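Methyltransferase domain-containing protein (Pyrococcus horikoshii, PDB 1VE3) binds S-adenosylmethionine and is probably a methyltransferase that uses it as methyl donor, although its substrate is not known. Local coordinates at residues Y35-A46 with T103-S112; V91-F99 with E120-V131. One frame throughout, in Å; residues are numbered along the deposited sequence.

Contact 1 (Y35-A46 with T103-S112); sequences YMKKRGKVLDLA and TFDYVIFIDS. With SAM (S-adenosylmethionine), chain C.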
loop_
_atom_site.group_PDB
_atom_site.type_symbol
_atom_site.label_atom_id
_atom_site.label_comp_id
_atom_site.label_asym_id
_atom_site.label_seq_id
_atom_site.Cartn_x
_atom_site.Cartn_y
_atom_site.Cartn_z
ATOM N N TYR A 35 8.299 19.737 -1.013
ATOM C CA TYR A 35 9.472 20.293 -1.676
ATOM C C TYR A 35 9.324 20.400 -3.188
ATOM O O TYR A 35 10.278 20.725 -3.892
ATOM C CB TYR A 35 10.700 19.452 -1.325
ATOM C CG TYR A 35 11.003 19.426 0.156
ATOM C CD1 TYR A 35 11.365 20.588 0.831
ATOM C CD2 TYR A 35 10.925 18.242 0.884
ATOM C CE1 TYR A 35 11.643 20.573 2.194
ATOM C CE2 TYR A 35 11.201 18.216 2.247
ATOM C CZ TYR A 35 11.560 19.385 2.894
ATOM O OH TYR A 35 11.841 19.362 4.242
HETATM N N MSE A 36 8.126 20.129 -3.686
HETATM C CA MSE A 36 7.871 20.205 -5.119
HETATM C C MSE A 36 6.650 21.073 -5.383
HETATM O O MSE A 36 5.766 20.712 -6.163
HETATM C CB MSE A 36 7.655 18.804 -5.697
HETATM C CG MSE A 36 8.891 17.913 -5.633
HETATM SE SE MSE A 36 8.598 16.118 -6.317
HETATM C CE MSE A 36 8.666 16.480 -8.205
ATOM N N LYS A 37 6.606 22.223 -4.719
ATOM C CA LYS A 37 5.492 23.146 -4.875
ATOM C C LYS A 37 5.410 23.667 -6.305
ATOM O O LYS A 37 4.330 23.696 -6.895
ATOM C CB LYS A 37 5.633 24.302 -3.882
ATOM C CG LYS A 37 5.489 23.870 -2.426
ATOM C CD LYS A 37 5.628 25.052 -1.477
ATOM C CE LYS A 37 5.299 24.664 -0.040
ATOM N NZ LYS A 37 6.184 23.587 0.491
ATOM N N LYS A 38 6.545 24.066 -6.870
ATOM C CA LYS A 38 6.558 24.564 -8.242
ATOM C C LYS A 38 6.607 23.410 -9.237
ATOM O O LYS A 38 7.530 22.594 -9.211
ATOM C CB LYS A 38 7.761 25.481 -8.476
ATOM C CG LYS A 38 7.799 26.086 -9.874
ATOM C CD LYS A 38 8.905 27.120 -10.018
ATOM C CE LYS A 38 8.752 27.904 -11.319
ATOM N NZ LYS A 38 9.774 28.980 -11.484
ATOM N N ARG A 39 5.613 23.342 -10.117
ATOM C CA ARG A 39 5.562 22.281 -11.112
ATOM C C ARG A 39 6.686 22.483 -12.110
ATOM O O ARG A 39 7.215 23.588 -12.236
ATOM C CB ARG A 39 4.216 22.285 -11.848
ATOM C CG ARG A 39 3.002 22.338 -10.929
ATOM C CD ARG A 39 3.047 21.253 -9.872
ATOM N NE ARG A 39 1.979 21.403 -8.889
ATOM C CZ ARG A 39 1.895 20.705 -7.761
ATOM N NH1 ARG A 39 2.817 19.800 -7.466
ATOM N NH2 ARG A 39 0.893 20.916 -6.921
ATOM N N GLY A 40 7.046 21.414 -12.815
ATOM C CA GLY A 40 8.108 21.498 -13.797
ATOM C C GLY A 40 8.378 20.172 -14.478
ATOM O O GLY A 40 7.541 19.270 -14.461
ATOM N N LYS A 41 9.556 20.048 -15.076
ATOM C CA LYS A 41 9.943 18.824 -15.773
ATOM C C LYS A 41 10.654 17.888 -14.790
ATOM O O LYS A 41 11.695 18.237 -14.224
ATOM C CB LYS A 41 10.862 19.181 -16.938
ATOM C CG LYS A 41 10.953 18.133 -18.018
ATOM C CD LYS A 41 11.486 18.756 -19.300
ATOM C CE LYS A 41 11.442 17.778 -20.462
ATOM N NZ LYS A 41 11.719 18.470 -21.752
ATOM N N VAL A 42 10.093 16.698 -14.590
ATOM C CA VAL A 42 10.667 15.738 -13.654
ATOM C C VAL A 42 11.240 14.479 -14.300
ATOM O O VAL A 42 10.681 13.949 -15.260
ATOM C CB VAL A 42 9.615 15.292 -12.612
ATOM C CG1 VAL A 42 10.270 14.426 -11.549
ATOM C CG2 VAL A 42 8.955 16.509 -11.983
ATOM N N LEU A 43 12.363 14.010 -13.763
ATOM C CA LEU A 43 12.995 12.788 -14.250
ATOM C C LEU A 43 12.934 11.730 -13.145
ATOM O O LEU A 43 13.477 11.924 -12.053
ATOM C CB LEU A 43 14.457 13.033 -14.632
ATOM C CG LEU A 43 15.240 11.742 -14.928
ATOM C CD1 LEU A 43 14.684 11.093 -16.179
ATOM C CD2 LEU A 43 16.730 12.043 -15.103
ATOM N N ASP A 44 12.255 10.622 -13.426
ATOM C CA ASP A 44 12.135 9.530 -12.462
ATOM C C ASP A 44 13.254 8.536 -12.791
ATOM O O ASP A 44 13.070 7.619 -13.592
ATOM C CB ASP A 44 10.764 8.847 -12.593
ATOM C CG ASP A 44 10.465 7.909 -11.436
ATOM O OD1 ASP A 44 11.387 7.629 -10.642
ATOM O OD2 ASP A 44 9.308 7.444 -11.321
ATOM N N LEU A 45 14.413 8.732 -12.174
ATOM C CA LEU A 45 15.568 7.880 -12.424
ATOM C C LEU A 45 15.414 6.531 -11.717
ATOM O O LEU A 45 15.230 6.471 -10.491
ATOM C CB LEU A 45 16.841 8.604 -11.970
ATOM C CG LEU A 45 18.168 8.096 -12.541
ATOM C CD1 LEU A 45 18.069 7.969 -14.055
ATOM C CD2 LEU A 45 19.277 9.057 -12.157
ATOM N N ALA A 46 15.512 5.454 -12.497
ATOM C CA ALA A 46 15.325 4.096 -11.981
ATOM C C ALA A 46 13.867 4.065 -11.499
ATOM O O ALA A 46 13.592 3.799 -10.328
ATOM C CB ALA A 46 16.297 3.820 -10.811
ATOM N N THR A 103 18.367 19.832 -18.324
ATOM C CA THR A 103 17.083 19.509 -18.926
ATOM C C THR A 103 15.938 19.437 -17.918
ATOM O O THR A 103 14.793 19.725 -18.261
ATOM C CB THR A 103 17.153 18.161 -19.676
ATOM O OG1 THR A 103 17.952 18.312 -20.856
ATOM C CG2 THR A 103 15.758 17.681 -20.059
ATOM N N PHE A 104 16.237 19.084 -16.673
ATOM C CA PHE A 104 15.176 18.932 -15.678
ATOM C C PHE A 104 15.112 19.920 -14.523
ATOM O O PHE A 104 16.109 20.533 -14.145
ATOM C CB PHE A 104 15.233 17.509 -15.114
ATOM C CG PHE A 104 15.098 16.444 -16.163
ATOM C CD1 PHE A 104 13.840 16.027 -16.596
ATOM C CD2 PHE A 104 16.232 15.886 -16.752
ATOM C CE1 PHE A 104 13.711 15.068 -17.606
ATOM C CE2 PHE A 104 16.114 14.925 -17.766
ATOM C CZ PHE A 104 14.848 14.518 -18.191
ATOM N N ASP A 105 13.909 20.066 -13.977
ATOM C CA ASP A 105 13.661 20.933 -12.829
ATOM C C ASP A 105 13.739 20.055 -11.584
ATOM O O ASP A 105 14.037 20.532 -10.490
ATOM C CB ASP A 105 12.265 21.552 -12.906
ATOM C CG ASP A 105 12.124 22.543 -14.040
ATOM O OD1 ASP A 105 12.815 23.593 -14.006
ATOM O OD2 ASP A 105 11.318 22.263 -14.961
ATOM N N TYR A 106 13.449 18.768 -11.774
ATOM C CA TYR A 106 13.477 17.782 -10.696
ATOM C C TYR A 106 13.940 16.431 -11.211
ATOM O O TYR A 106 13.728 16.075 -12.368
ATOM C CB TYR A 106 12.091 17.559 -10.079
ATOM C CG TYR A 106 11.440 18.747 -9.429
ATOM C CD1 TYR A 106 10.564 19.557 -10.142
ATOM C CD2 TYR A 106 11.669 19.040 -8.085
ATOM C CE1 TYR A 106 9.925 20.630 -9.535
ATOM C CE2 TYR A 106 11.036 20.109 -7.466
ATOM C CZ TYR A 106 10.162 20.902 -8.199
ATOM O OH TYR A 106 9.522 21.966 -7.599
ATOM N N VAL A 107 14.565 15.682 -10.317
ATOM C CA VAL A 107 15.040 14.344 -10.595
ATOM C C VAL A 107 14.795 13.595 -9.300
ATOM O O VAL A 107 15.362 13.949 -8.269
ATOM C CB VAL A 107 16.551 14.324 -10.906
ATOM C CG1 VAL A 107 17.055 12.895 -10.935
ATOM C CG2 VAL A 107 16.812 15.004 -12.241
ATOM N N ILE A 108 13.925 12.591 -9.337
ATOM C CA ILE A 108 13.643 11.806 -8.140
ATOM C C ILE A 108 14.323 10.459 -8.290
ATOM O O ILE A 108 14.388 9.897 -9.389
ATOM C CB ILE A 108 12.123 11.629 -7.908
ATOM C CG1 ILE A 108 11.495 10.822 -9.048
ATOM C CG2 ILE A 108 11.470 12.996 -7.807
ATOM C CD1 ILE A 108 10.003 10.551 -8.864
ATOM N N PHE A 109 14.833 9.954 -7.172
ATOM C CA PHE A 109 15.590 8.707 -7.125
ATOM C C PHE A 109 15.150 8.002 -5.837
ATOM O O PHE A 109 15.600 8.339 -4.730
ATOM C CB PHE A 109 17.082 9.084 -7.108
ATOM C CG PHE A 109 18.026 7.930 -7.241
ATOM C CD1 PHE A 109 17.873 6.992 -8.254
ATOM C CD2 PHE A 109 19.121 7.826 -6.391
ATOM C CE1 PHE A 109 18.797 5.966 -8.420
ATOM C CE2 PHE A 109 20.056 6.802 -6.547
ATOM C CZ PHE A 109 19.893 5.873 -7.565
ATOM N N ILE A 110 14.266 7.020 -5.992
ATOM C CA ILE A 110 13.698 6.318 -4.850
ATOM C C ILE A 110 14.029 4.832 -4.694
ATOM O O ILE A 110 13.968 4.073 -5.651
ATOM C CB ILE A 110 12.152 6.487 -4.870
ATOM C CG1 ILE A 110 11.805 7.981 -4.794
ATOM C CG2 ILE A 110 11.515 5.703 -3.731
ATOM C CD1 ILE A 110 10.318 8.290 -4.873
ATOM N N ASP A 111 14.364 4.433 -3.466
ATOM C CA ASP A 111 14.676 3.037 -3.139
ATOM C C ASP A 111 15.487 2.313 -4.210
ATOM O O ASP A 111 15.093 1.232 -4.637
ATOM C CB ASP A 111 13.378 2.237 -2.925
ATOM C CG ASP A 111 12.642 2.605 -1.647
ATOM O OD1 ASP A 111 13.280 2.617 -0.573
ATOM O OD2 ASP A 111 11.410 2.860 -1.712
ATOM N N SER A 112 16.617 2.864 -4.638
ATOM C CA SER A 112 17.382 2.189 -5.687
ATOM C C SER A 112 18.881 2.022 -5.485
ATOM O O SER A 112 19.521 1.324 -6.269
ATOM C CB SER A 112 17.164 2.894 -7.032
ATOM O OG SER A 112 15.797 2.909 -7.390
HETATM N N SAM C . 12.062 4.081 -8.130
HETATM C CA SAM C . 11.429 2.731 -8.117
HETATM C C SAM C . 10.261 2.726 -7.133
HETATM O O SAM C . 9.239 2.099 -7.440
HETATM O OXT SAM C . 10.450 3.377 -6.059
HETATM C CB SAM C . 12.458 1.743 -7.668
HETATM C CG SAM C . 12.209 0.392 -8.125
HETATM S SD SAM C . 13.456 -0.842 -7.580
HETATM C CE SAM C . 13.395 -0.858 -5.901
HETATM C "C5'" SAM C . 15.019 -0.241 -8.239
HETATM C "C4'" SAM C . 15.131 -0.072 -9.841
HETATM O "O4'" SAM C . 16.468 0.437 -10.181
HETATM C "C3'" SAM C . 15.077 -1.388 -10.601
HETATM O "O3'" SAM C . 13.750 -1.169 -11.293
HETATM C "C2'" SAM C . 16.102 -1.413 -11.682
HETATM O "O2'" SAM C . 15.867 -1.877 -12.975
HETATM C "C1'" SAM C . 16.670 0.047 -11.522
HETATM N N9 SAM C . 18.089 0.145 -11.890
HETATM C C8 SAM C . 19.216 -0.570 -11.487
HETATM N N7 SAM C . 20.327 -0.170 -12.054
HETATM C C5 SAM C . 19.941 0.848 -12.869
HETATM C C6 SAM C . 20.645 1.741 -13.789
HETATM N N6 SAM C . 21.972 1.670 -13.988
HETATM N N1 SAM C . 19.917 2.718 -14.503
HETATM C C2 SAM C . 18.560 2.822 -14.327
HETATM N N3 SAM C . 17.810 2.043 -13.500
HETATM C C4 SAM C . 18.552 1.066 -12.788
HETATM O O HOH W 1 13.273 6.813 -8.795
#
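Tyr106 lays its ring against the loop that leads into strand 41-45 and closes a hydrogen bond from OH to Lys38 O (2.6 Å), in the carbonyl plane and on a lone pair. The two strands, 41-45 and 106-110, are parallel neighbours at the centre of a Rossmann-like methyltransferase sheet, their short axes 21° apart. With CG anti to the carbonyl carbon (chi1 -62°), Tyr106 turns its ring edge to Lys38 O, while one face receives the selenomethionine at position 36: Met36 CE stands 4.0 Å from the Tyr106 ring centroid, a CH-pi contact, and SE lies farther out above the same face. Val42 CG2 meets Tyr106 CB, and Leu56 of helix 51-58 adds to this side of the sheet.

On the other side, Leu43 CB sits 3.6 Å from the Phe104 ring centroid, nearly on the ring normal, with Thr103 CG2 over the opposite face. The strand pairing is regular: Leu43 N donates to Tyr106 O, Leu43 O accepts from Ile108 N, and Leu45 N reaches Ile108 O. Where the chain turns at Asp105, Lys41 O takes two donors, the backbone N of Asp105 and of Tyr106, and Lys41 N gives an almost straight bond (177°) to the anti lone pair of Asp105 OD2.

At the carboxyl ends, where such folds bind the cofactor, water 1 accepts from Ile110 N and lies 2.8 Å from OD1 of Asp44, whose OD2 is hydrogen-bonded to Ser53 OG, while the SAM amino nitrogen N donates to Ala46 O (2.7 Å) and Ile110 O (3.1 Å).

Contact 2 (V91-F99 with E120-V131); sequences VGDARKLSF and ELNQVFKEVRRV. With SAM (S-adenosylmethionine), chain C.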
loop_
_atom_site.group_PDB
_atom_site.type_symbol
_atom_site.label_atom_id
_atom_site.label_comp_id
_atom_site.label_asym_id
_atom_site.label_seq_id
_atom_site.Cartn_x
_atom_site.Cartn_y
_atom_site.Cartn_z
ATOM N N VAL A 91 14.052 3.195 -21.718
ATOM C CA VAL A 91 14.987 2.225 -21.172
ATOM C C VAL A 91 16.374 2.853 -21.235
ATOM O O VAL A 91 16.961 2.970 -22.315
ATOM C CB VAL A 91 14.980 0.922 -21.992
ATOM C CG1 VAL A 91 16.012 -0.041 -21.445
ATOM C CG2 VAL A 91 13.600 0.284 -21.944
ATOM N N GLY A 92 16.890 3.267 -20.079
ATOM C CA GLY A 92 18.201 3.890 -20.041
ATOM C C GLY A 92 19.016 3.568 -18.802
ATOM O O GLY A 92 18.524 2.947 -17.857
ATOM N N ASP A 93 20.273 4.005 -18.808
ATOM C CA ASP A 93 21.190 3.761 -17.700
ATOM C C ASP A 93 21.411 5.038 -16.897
ATOM O O ASP A 93 21.895 6.037 -17.431
ATOM C CB ASP A 93 22.526 3.263 -18.242
ATOM C CG ASP A 93 23.454 2.756 -17.149
ATOM O OD1 ASP A 93 23.291 3.146 -15.972
ATOM O OD2 ASP A 93 24.362 1.972 -17.477
ATOM N N ALA A 94 21.067 4.992 -15.613
ATOM C CA ALA A 94 21.205 6.140 -14.727
ATOM C C ALA A 94 22.644 6.617 -14.639
ATOM O O ALA A 94 22.892 7.784 -14.337
ATOM C CB ALA A 94 20.689 5.791 -13.326
ATOM N N ARG A 95 23.583 5.709 -14.897
ATOM C CA ARG A 95 25.008 6.026 -14.841
ATOM C C ARG A 95 25.457 6.860 -16.042
ATOM O O ARG A 95 26.494 7.519 -15.989
ATOM C CB ARG A 95 25.832 4.739 -14.760
ATOM C CG ARG A 95 25.582 3.925 -13.492
ATOM C CD ARG A 95 26.224 2.551 -13.576
ATOM N NE ARG A 95 25.787 1.830 -14.766
ATOM C CZ ARG A 95 26.263 0.654 -15.167
ATOM N NH1 ARG A 95 27.213 0.028 -14.473
ATOM N NH2 ARG A 95 25.790 0.105 -16.276
ATOM N N LYS A 96 24.671 6.837 -17.115
ATOM C CA LYS A 96 24.995 7.604 -18.314
ATOM C C LYS A 96 23.750 7.906 -19.146
ATOM O O LYS A 96 23.405 7.162 -20.063
ATOM C CB LYS A 96 26.015 6.856 -19.177
ATOM C CG LYS A 96 26.481 7.668 -20.386
ATOM C CD LYS A 96 27.025 9.029 -19.941
ATOM C CE LYS A 96 27.274 9.970 -21.120
ATOM N NZ LYS A 96 26.016 10.315 -21.842
ATOM N N LEU A 97 23.094 9.016 -18.819
ATOM C CA LEU A 97 21.877 9.444 -19.500
ATOM C C LEU A 97 22.192 10.195 -20.782
ATOM O O LEU A 97 23.222 10.862 -20.883
ATOM C CB LEU A 97 21.062 10.343 -18.575
ATOM C CG LEU A 97 20.732 9.751 -17.205
ATOM C CD1 LEU A 97 20.245 10.862 -16.282
ATOM C CD2 LEU A 97 19.683 8.652 -17.352
ATOM N N SER A 98 21.287 10.101 -21.753
ATOM C CA SER A 98 21.468 10.760 -23.041
ATOM C C SER A 98 20.837 12.147 -23.117
ATOM O O SER A 98 20.938 12.811 -24.147
ATOM C CB SER A 98 20.878 9.900 -24.159
ATOM O OG SER A 98 19.463 9.890 -24.081
ATOM N N PHE A 99 20.180 12.580 -22.045
ATOM C CA PHE A 99 19.542 13.895 -22.040
ATOM C C PHE A 99 20.583 15.004 -22.125
ATOM O O PHE A 99 21.744 14.809 -21.758
ATOM C CB PHE A 99 18.708 14.099 -20.768
ATOM C CG PHE A 99 17.608 13.093 -20.591
ATOM C CD1 PHE A 99 16.591 12.981 -21.535
ATOM C CD2 PHE A 99 17.598 12.245 -19.489
ATOM C CE1 PHE A 99 15.580 12.035 -21.383
ATOM C CE2 PHE A 99 16.592 11.295 -19.327
ATOM C CZ PHE A 99 15.583 11.188 -20.274
ATOM N N GLU A 120 29.708 3.502 -9.116
ATOM C CA GLU A 120 28.534 3.604 -9.981
ATOM C C GLU A 120 27.612 4.701 -9.461
ATOM O O GLU A 120 27.053 5.479 -10.239
ATOM C CB GLU A 120 27.767 2.271 -10.026
ATOM C CG GLU A 120 28.621 1.077 -10.461
ATOM C CD GLU A 120 27.848 -0.235 -10.477
ATOM O OE1 GLU A 120 27.038 -0.454 -9.547
ATOM O OE2 GLU A 120 28.064 -1.051 -11.410
ATOM N N LEU A 121 27.445 4.759 -8.143
ATOM C CA LEU A 121 26.588 5.788 -7.574
ATOM C C LEU A 121 27.251 7.141 -7.819
ATOM O O LEU A 121 26.570 8.147 -7.962
ATOM C CB LEU A 121 26.371 5.566 -6.077
ATOM C CG LEU A 121 25.335 6.509 -5.455
ATOM C CD1 LEU A 121 24.008 6.384 -6.201
ATOM C CD2 LEU A 121 25.155 6.183 -3.987
ATOM N N ASN A 122 28.584 7.153 -7.874
ATOM C CA ASN A 122 29.316 8.385 -8.134
ATOM C C ASN A 122 28.949 8.895 -9.527
ATOM O O ASN A 122 28.726 10.088 -9.714
ATOM C CB ASN A 122 30.830 8.150 -8.059
ATOM C CG ASN A 122 31.632 9.373 -8.489
ATOM O OD1 ASN A 122 32.528 9.281 -9.333
ATOM N ND2 ASN A 122 31.313 10.523 -7.908
ATOM N N GLN A 123 28.880 7.981 -10.496
ATOM C CA GLN A 123 28.539 8.329 -11.877
ATOM C C GLN A 123 27.101 8.838 -11.970
ATOM O O GLN A 123 26.819 9.781 -12.703
ATOM C CB GLN A 123 28.708 7.111 -12.795
ATOM C CG GLN A 123 30.031 6.378 -12.617
ATOM C CD GLN A 123 30.046 4.995 -13.265
ATOM O OE1 GLN A 123 29.105 4.213 -13.115
ATOM N NE2 GLN A 123 31.126 4.686 -13.975
ATOM N N VAL A 124 26.190 8.207 -11.235
ATOM C CA VAL A 124 24.796 8.631 -11.251
ATOM C C VAL A 124 24.652 10.063 -10.733
ATOM O O VAL A 124 24.003 10.895 -11.368
ATOM C CB VAL A 124 23.920 7.706 -10.389
ATOM C CG1 VAL A 124 22.510 8.267 -10.283
ATOM C CG2 VAL A 124 23.885 6.312 -10.998
ATOM N N PHE A 125 25.260 10.350 -9.581
ATOM C CA PHE A 125 25.185 11.692 -9.014
ATOM C C PHE A 125 25.742 12.722 -9.988
ATOM O O PHE A 125 25.185 13.812 -10.132
ATOM C CB PHE A 125 25.954 11.785 -7.694
ATOM C CG PHE A 125 25.245 11.167 -6.513
ATOM C CD1 PHE A 125 23.945 10.684 -6.625
ATOM C CD2 PHE A 125 25.887 11.077 -5.283
ATOM C CE1 PHE A 125 23.296 10.113 -5.523
ATOM C CE2 PHE A 125 25.253 10.513 -4.177
ATOM C CZ PHE A 125 23.951 10.028 -4.298
ATOM N N LYS A 126 26.841 12.374 -10.656
ATOM C CA LYS A 126 27.458 13.275 -11.617
ATOM C C LYS A 126 26.476 13.552 -12.752
ATOM O O LYS A 126 26.273 14.706 -13.140
ATOM C CB LYS A 126 28.750 12.666 -12.168
ATOM C CG LYS A 126 29.649 13.666 -12.872
ATOM C CD LYS A 126 30.985 13.042 -13.247
ATOM C CE LYS A 126 31.715 12.527 -12.023
ATOM N NZ LYS A 126 33.011 11.886 -12.381
ATOM N N GLU A 127 25.857 12.494 -13.270
ATOM C CA GLU A 127 24.882 12.630 -14.349
ATOM C C GLU A 127 23.648 13.422 -13.919
ATOM O O GLU A 127 23.111 14.214 -14.697
ATOM C CB GLU A 127 24.450 11.250 -14.857
ATOM C CG GLU A 127 25.374 10.681 -15.905
ATOM C CD GLU A 127 25.383 11.529 -17.159
ATOM O OE1 GLU A 127 24.467 11.367 -17.990
ATOM O OE2 GLU A 127 26.295 12.368 -17.306
ATOM N N VAL A 128 23.203 13.209 -12.680
ATOM C CA VAL A 128 22.035 13.910 -12.164
ATOM C C VAL A 128 22.305 15.409 -12.131
ATOM O O VAL A 128 21.481 16.211 -12.568
ATOM C CB VAL A 128 21.683 13.446 -10.734
ATOM C CG1 VAL A 128 20.583 14.327 -10.160
ATOM C CG2 VAL A 128 21.245 11.972 -10.755
ATOM N N ARG A 129 23.458 15.787 -11.589
ATOM C CA ARG A 129 23.800 17.194 -11.518
ATOM C C ARG A 129 23.807 17.813 -12.911
ATOM O O ARG A 129 23.309 18.915 -13.104
ATOM C CB ARG A 129 25.170 17.389 -10.869
ATOM C CG ARG A 129 25.663 18.821 -10.964
ATOM C CD ARG A 129 27.037 18.992 -10.357
ATOM N NE ARG A 129 27.609 20.286 -10.708
ATOM C CZ ARG A 129 27.908 20.653 -11.949
ATOM N NH1 ARG A 129 27.694 19.822 -12.962
ATOM N NH2 ARG A 129 28.423 21.852 -12.180
ATOM N N ARG A 130 24.353 17.080 -13.880
ATOM C CA ARG A 130 24.453 17.561 -15.253
ATOM C C ARG A 130 23.126 17.834 -15.958
ATOM O O ARG A 130 22.964 18.882 -16.587
ATOM C CB ARG A 130 25.271 16.576 -16.097
ATOM C CG ARG A 130 25.414 16.995 -17.556
ATOM C CD ARG A 130 26.257 16.013 -18.353
ATOM N NE ARG A 130 25.535 14.789 -18.696
ATOM C CZ ARG A 130 24.436 14.752 -19.441
ATOM N NH1 ARG A 130 23.922 15.874 -19.924
ATOM N NH2 ARG A 130 23.850 13.593 -19.705
ATOM N N VAL A 131 22.187 16.893 -15.865
ATOM C CA VAL A 131 20.883 17.032 -16.519
ATOM C C VAL A 131 19.910 17.905 -15.721
ATOM O O VAL A 131 18.812 18.220 -16.178
ATOM C CB VAL A 131 20.238 15.652 -16.743
ATOM C CG1 VAL A 131 21.167 14.776 -17.567
ATOM C CG2 VAL A 131 19.934 14.995 -15.396
HETATM N N SAM C . 12.062 4.081 -8.130
HETATM C CA SAM C . 11.429 2.731 -8.117
HETATM C C SAM C . 10.261 2.726 -7.133
HETATM O O SAM C . 9.239 2.099 -7.440
HETATM O OXT SAM C . 10.450 3.377 -6.059
HETATM C CB SAM C . 12.458 1.743 -7.668
HETATM C CG SAM C . 12.209 0.392 -8.125
HETATM S SD SAM C . 13.456 -0.842 -7.580
HETATM C CE SAM C . 13.395 -0.858 -5.901
HETATM C "C5'" SAM C . 15.019 -0.241 -8.239
HETATM C "C4'" SAM C . 15.131 -0.072 -9.841
HETATM O "O4'" SAM C . 16.468 0.437 -10.181
HETATM C "C3'" SAM C . 15.077 -1.388 -10.601
HETATM O "O3'" SAM C . 13.750 -1.169 -11.293
HETATM C "C2'" SAM C . 16.102 -1.413 -11.682
HETATM O "O2'" SAM C . 15.867 -1.877 -12.975
HETATM C "C1'" SAM C . 16.670 0.047 -11.522
HETATM N N9 SAM C . 18.089 0.145 -11.890
HETATM C C8 SAM C . 19.216 -0.570 -11.487
HETATM N N7 SAM C . 20.327 -0.170 -12.054
HETATM C C5 SAM C . 19.941 0.848 -12.869
HETATM C C6 SAM C . 20.645 1.741 -13.789
HETATM N N6 SAM C . 21.972 1.670 -13.988
HETATM N N1 SAM C . 19.917 2.718 -14.503
HETATM C C2 SAM C . 18.560 2.822 -14.327
HETATM N N3 SAM C . 17.810 2.043 -13.500
HETATM C C4 SAM C . 18.552 1.066 -12.788
#
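Glu127 and Arg130, one helical turn apart, reach from helix 118-131 to the backbone of the loop at Leu97 and Phe99. Glu127 bends at chi2 (-64°), which brings OE1 to Leu97 N at 2.8 Å, on the anti side of the carboxylate. Arg130 NH2 meets the same oxygen from the opposite face of the carboxylate plane, on its syn side, and NE takes OE2, a side-on, two-nitrogen salt bridge. Bent at chi3 (77°), the Arg130 guanidinium also points NH1 and NH2 end-on at Phe99 O (3.0 and 3.2 Å), with Val131 CG1 over one of its faces; NH1 has a further salt bridge to Asp101. A leucine in place of Arg130 would probably leave Phe99 O without these two donors, Asp101 without its salt-bridge mate, and Glu127, held across the contact by Leu97 N, freer to turn.

Nearer the cofactor, Arg95 bends at chi3 and runs alongside Gln123 and Glu120, its CD 3.4 Å from Gln123 OE1. Its NE and NH2 hold Asp93 side-on, NH2 to OD2 at 2.6 Å, while NH1 forms a longer salt bridge to Glu120 OE2 (3.4 Å), the two planes nearly perpendicular; Glu120 OE1 accepts from Glu117 N. Asp93 OD1 also accepts from Arg95 N, an Asx turn, and from SAM N6 (2.8 Å); Ala94 N donates to SAM N1. This acidic residue and following backbone NH, reading the adenine edge, are characteristic of the adenine site in Rossmann-like methyltransferases.

Contacts 1 and 2 touch, their centres about 13 Å apart, and hold different parts of one cofactor: residues 35-46 and 103-112 take the methionine amino group, residues 91-99 the adenine. The two meet beside the pocket, where Leu45 CD1 of contact 1 lies 3.5 Å from Ala94 CB of contact 2. At the far end Phe99 and Phe104 pack edge-to-face, with Phe104 CE2 and Phe99 CD2 3.5 Å apart. There Thr103 N (2.7 Å) and Phe104 N (2.8 Å) probably donate to Val131 O, linking segment 103-112 to segment 120-131. Arg24 and Asp67 supply further hydrogen bonds to SAM.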